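Local coordinates for similar to N-acetyltransferase (Staphylococcus aureus subsp. aureus, PDB 4MBU) that transfers an acetyl group from acetyl-coenzyme A to an acceptor amine, as a member of the Gcn5-related N-acetyltransferase (GNAT) family, at the interface of chains A and B. Sequence-based numbering; all coordinates share one arbitrary frame. Chains: chain A/B, Similar to N-acetyltransferase.

Contact 1: the interface of chains A and B. Residues chain A 20, 31-33; chain B 76-78.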
loop_
_atom_site.group_PDB
_atom_site.type_symbol
_atom_site.label_atom_id
_atom_site.label_comp_id
_atom_site.label_asym_id
_atom_site.label_seq_id
_atom_site.Cartn_x
_atom_site.Cartn_y
_atom_site.Cartn_z
ATOM N N TYR A 20 17.828 20.796 0.528
ATOM C CA TYR A 20 17.347 20.201 -0.714
ATOM C C TYR A 20 18.468 19.392 -1.326
ATOM O O TYR A 20 18.272 18.231 -1.686
ATOM C CB TYR A 20 16.886 21.290 -1.681
ATOM C CG TYR A 20 16.127 20.806 -2.907
ATOM C CD1 TYR A 20 14.835 20.303 -2.800
ATOM C CD2 TYR A 20 16.684 20.910 -4.178
ATOM C CE1 TYR A 20 14.127 19.897 -3.933
ATOM C CE2 TYR A 20 15.995 20.516 -5.305
ATOM C CZ TYR A 20 14.718 20.005 -5.178
ATOM O OH TYR A 20 14.041 19.618 -6.307
ATOM N N TYR A 31 13.584 13.097 -7.095
ATOM C CA TYR A 31 13.957 12.335 -8.288
ATOM C C TYR A 31 14.865 13.187 -9.201
ATOM O O TYR A 31 14.577 13.402 -10.383
ATOM C CB TYR A 31 12.720 11.831 -9.052
ATOM C CG TYR A 31 12.006 10.616 -8.449
ATOM C CD1 TYR A 31 12.118 10.308 -7.097
ATOM C CD2 TYR A 31 11.226 9.773 -9.245
ATOM C CE1 TYR A 31 11.463 9.202 -6.549
ATOM C CE2 TYR A 31 10.557 8.661 -8.699
ATOM C CZ TYR A 31 10.688 8.391 -7.349
ATOM O OH TYR A 31 10.047 7.303 -6.778
ATOM N N THR A 32 15.969 13.667 -8.632
ATOM C CA THR A 32 16.922 14.520 -9.340
ATOM C C THR A 32 18.309 13.938 -9.091
ATOM O O THR A 32 18.533 13.283 -8.072
ATOM C CB THR A 32 16.843 15.968 -8.825
ATOM O OG1 THR A 32 15.541 16.498 -9.100
ATOM C CG2 THR A 32 17.884 16.872 -9.502
ATOM N N TYR A 33 19.239 14.146 -10.015
ATOM C CA TYR A 33 20.578 13.606 -9.835
ATOM C C TYR A 33 21.582 14.660 -9.371
ATOM O O TYR A 33 22.368 14.399 -8.461
ATOM C CB TYR A 33 21.070 12.946 -11.127
ATOM C CG TYR A 33 20.168 11.856 -11.667
ATOM C CD1 TYR A 33 20.012 10.653 -10.993
ATOM C CD2 TYR A 33 19.490 12.026 -12.869
ATOM C CE1 TYR A 33 19.184 9.639 -11.505
ATOM C CE2 TYR A 33 18.665 11.031 -13.380
ATOM C CZ TYR A 33 18.518 9.841 -12.692
ATOM O OH TYR A 33 17.708 8.846 -13.210
ATOM N N TRP B 76 11.113 15.644 -13.587
ATOM C CA TRP B 76 12.307 15.532 -12.762
ATOM C C TRP B 76 13.154 14.492 -13.489
ATOM O O TRP B 76 12.602 13.538 -14.053
ATOM C CB TRP B 76 11.966 15.052 -11.339
ATOM C CG TRP B 76 11.415 16.111 -10.407
ATOM C CD1 TRP B 76 12.136 16.946 -9.604
ATOM C CD2 TRP B 76 10.029 16.422 -10.165
ATOM N NE1 TRP B 76 11.291 17.764 -8.892
ATOM C CE2 TRP B 76 9.994 17.466 -9.220
ATOM C CE3 TRP B 76 8.820 15.929 -10.669
ATOM C CZ2 TRP B 76 8.793 18.027 -8.761
ATOM C CZ3 TRP B 76 7.627 16.483 -10.212
ATOM C CH2 TRP B 76 7.624 17.520 -9.268
ATOM N N PRO B 77 14.483 14.675 -13.494
ATOM C CA PRO B 77 15.425 13.837 -14.256
ATOM C C PRO B 77 15.294 12.325 -14.041
ATOM O O PRO B 77 15.414 11.580 -15.011
ATOM C CB PRO B 77 16.799 14.314 -13.759
ATOM C CG PRO B 77 16.569 15.748 -13.392
ATOM C CD PRO B 77 15.170 15.787 -12.807
ATOM N N ALA B 78 15.060 11.873 -12.811
ATOM C CA ALA B 78 14.950 10.428 -12.567
ATOM C C ALA B 78 13.701 9.758 -13.153
ATOM O O ALA B 78 13.559 8.528 -13.050
ATOM C CB ALA B 78 15.063 10.115 -11.084
HETATM O O HOH W 1 11.194 19.129 -6.155
#
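A:Tyr33 comes alongside B:Pro77 and B:Ala78 because its CG lies anti to its own carbonyl carbon (chi1 -56°), while B:Trp76, with its CG likewise beside the backbone N (chi1 -79°), directs its indole toward A:Thr32. The phenol of A:Tyr33 runs past the proline in the opposite sense: CD2 packs 3.6 Å from CB of B:Pro77, and farther along the ring CZ lies 3.6 Å from CA of B:Ala78. Aromatic carbons thus rest on the start of the short helix of chain B. Between the two aromatic side chains lies a direct hydrogen bond across this patch, a backbone link from the amide N of B:Ala78 to the carbonyl O of A:Tyr31 (2.9 Å). It is nearly straight at the hydrogen, 166°, yet its donor stands well above the carbonyl plane and is not aligned with a lone pair. Packing supports it, since CB of A:Tyr31 touches CB of B:Ala78 at 3.5 Å. On the other flank, the hydroxyl OG1 of A:Thr32 approaches the indole of B:Trp76 edge-on and in the ring plane, 3.5 Å from CD1. The indole N-H is served indirectly: NE1 of B:Trp76 reaches a water (3.1 Å) that also lies 2.9 Å from the phenolic OH of A:Tyr20, in the plane of that ring. The site, a patch of a two-fold interface that may serve dimer formation, illustrates how a docked turn combines backbone hydrogen bonding with apolar packing. In the fold, chain A contributes helix 13-26 and the loop leading to helix 38-50, and chain B contributes B:Trp76 and the 3-10 helix 77-79 that follows it, in the connection between strands 63-72 and 82-89.

Contact 2: the interface of chains A and B. Residues chain A 117, 119, 141, 159, 161; chain B 143-145, 147.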
loop_
_atom_site.group_PDB
_atom_site.type_symbol
_atom_site.label_atom_id
_atom_site.label_comp_id
_atom_site.label_asym_id
_atom_site.label_seq_id
_atom_site.Cartn_x
_atom_site.Cartn_y
_atom_site.Cartn_z
ATOM N N THR A 117 -8.254 18.927 -2.952
ATOM C CA THR A 117 -7.478 17.693 -2.895
ATOM C C THR A 117 -5.986 17.976 -2.773
ATOM O O THR A 117 -5.405 18.700 -3.602
ATOM C CB THR A 117 -7.750 16.824 -4.143
ATOM O OG1 THR A 117 -9.151 16.510 -4.193
ATOM C CG2 THR A 117 -6.934 15.532 -4.103
ATOM N N VAL A 119 -2.247 16.251 -2.672
ATOM C CA VAL A 119 -1.557 15.042 -3.131
ATOM C C VAL A 119 -0.074 15.039 -2.715
ATOM O O VAL A 119 0.620 16.067 -2.778
ATOM C CB VAL A 119 -1.644 14.873 -4.674
ATOM C CG1 VAL A 119 -0.962 13.576 -5.107
ATOM C CG2 VAL A 119 -3.098 14.884 -5.161
ATOM N N ALA A 141 -3.589 6.159 -2.697
ATOM C CA ALA A 141 -4.458 6.182 -3.877
ATOM C C ALA A 141 -3.898 5.320 -4.995
ATOM O O ALA A 141 -4.616 4.968 -5.930
ATOM C CB ALA A 141 -4.669 7.618 -4.364
ATOM N N PHE A 159 1.174 7.450 -4.470
ATOM C CA PHE A 159 0.404 8.676 -4.329
ATOM C C PHE A 159 -0.470 8.563 -3.092
ATOM O O PHE A 159 -1.187 7.575 -2.917
ATOM C CB PHE A 159 -0.484 8.887 -5.551
ATOM C CG PHE A 159 0.232 9.460 -6.737
ATOM C CD1 PHE A 159 0.043 8.916 -7.993
ATOM C CD2 PHE A 159 1.057 10.561 -6.610
ATOM C CE1 PHE A 159 0.681 9.441 -9.096
ATOM C CE2 PHE A 159 1.706 11.089 -7.718
ATOM C CZ PHE A 159 1.512 10.530 -8.958
ATOM N N GLU A 161 -3.413 10.801 -0.866
ATOM C CA GLU A 161 -4.269 11.968 -1.033
ATOM C C GLU A 161 -5.144 12.250 0.171
ATOM O O GLU A 161 -5.628 11.331 0.847
ATOM C CB GLU A 161 -5.100 11.893 -2.327
ATOM C CG GLU A 161 -6.220 10.874 -2.334
ATOM C CD GLU A 161 -7.048 10.936 -3.612
ATOM O OE1 GLU A 161 -7.315 9.866 -4.193
ATOM O OE2 GLU A 161 -7.447 12.048 -4.028
ATOM N N THR B 143 -6.079 5.153 -8.404
ATOM C CA THR B 143 -7.053 6.148 -8.812
ATOM C C THR B 143 -7.005 7.321 -7.848
ATOM O O THR B 143 -7.100 7.147 -6.636
ATOM C CB THR B 143 -8.460 5.566 -8.819
ATOM O OG1 THR B 143 -8.523 4.505 -9.780
ATOM C CG2 THR B 143 -9.481 6.643 -9.195
ATOM N N LEU B 144 -6.815 8.516 -8.390
ATOM C CA LEU B 144 -6.862 9.721 -7.585
ATOM C C LEU B 144 -8.264 10.283 -7.704
ATOM O O LEU B 144 -8.730 10.583 -8.803
ATOM C CB LEU B 144 -5.836 10.728 -8.084
ATOM C CG LEU B 144 -4.383 10.402 -7.749
ATOM C CD1 LEU B 144 -3.444 11.228 -8.595
ATOM C CD2 LEU B 144 -4.122 10.689 -6.295
ATOM N N THR B 145 -8.943 10.415 -6.570
ATOM C CA THR B 145 -10.333 10.863 -6.560
ATOM C C THR B 145 -10.416 12.375 -6.410
ATOM O O THR B 145 -9.610 12.974 -5.689
ATOM C CB THR B 145 -11.102 10.215 -5.402
ATOM O OG1 THR B 145 -10.318 10.337 -4.215
ATOM C CG2 THR B 145 -11.321 8.734 -5.678
ATOM N N VAL B 147 -9.684 14.761 -8.370
ATOM C CA VAL B 147 -8.509 15.523 -8.785
ATOM C C VAL B 147 -8.869 16.528 -9.848
ATOM O O VAL B 147 -8.132 17.496 -10.053
ATOM C CB VAL B 147 -7.360 14.653 -9.358
ATOM C CG1 VAL B 147 -6.499 14.100 -8.252
ATOM C CG2 VAL B 147 -7.909 13.574 -10.279
HETATM O O HOH W 2 -9.613 12.881 -2.504
#
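The side chain of A:Glu161 crosses that of B:Thr145 at about a right angle, and its carboxylate makes a central polar contact of this strand-edge interface. Its OE1 accepts the backbone N-H of B:Thr145 through the syn lone pair, at 2.9 Å and almost straight (169° at the hydrogen); the hydroxyl OG1 of the same threonine adds a weak bond to OE1. The threonine therefore presents two donors to one carboxylate oxygen, OG1 being placed between its backbone N and carbonyl carbon (chi1 47°). OE2 has a less comfortable neighbour, the carbonyl O of B:Thr145 at 2.9 Å. Both would normally act as acceptors, so the approach is probably unfavourable unless the carboxylate carries a proton, which the structure does not show. A water 2.8 Å from OE2, which also touches the carbonyl O and OG1 of B:Thr145, may ease it. One step out, B:Leu144 fills the space beside the carboxylate: its CD2 packs 3.7 Å from CB of A:Ala141, while CD1 sits over one face of the A:Phe159 ring, toward the rim. Backbone pairing probably helps to set the register, with the N of B:Thr143 donating to the O of A:Ala141 (2.9 Å), slightly tilted from the carbonyl plane. This joins strand 139-144 of one chain to its counterpart in the other, and two-fold symmetry repeats the bond with chains exchanged. Behind the carboxylate, strand 153-163 carries both A:Glu161 and A:Phe159, and strand 117-123 adds A:Thr117 and A:Val119 at the margin. The glutamate chain is extended beyond CG, which carries its carboxyl carbon CD to within 3.4 Å of B:Thr145 OG1.

The centres of contact 1 and contact 2 lie about 22 Å apart on the same two-fold interface. They share no residue or secondary-structure element: contact 1 docks a short helix of one chain against a loop of the other, whereas contact 2 joins sheet edges and engages a carboxylate. Through the two-fold symmetry, contact 1 and its twin add to the strand pairing of contact 2 at separate places, which should help to resist rocking about that pairing. Such spacing is consistent with a stable dimer within the four-chain deposited assembly, although the structure alone does not show which oligomer acts in the cell.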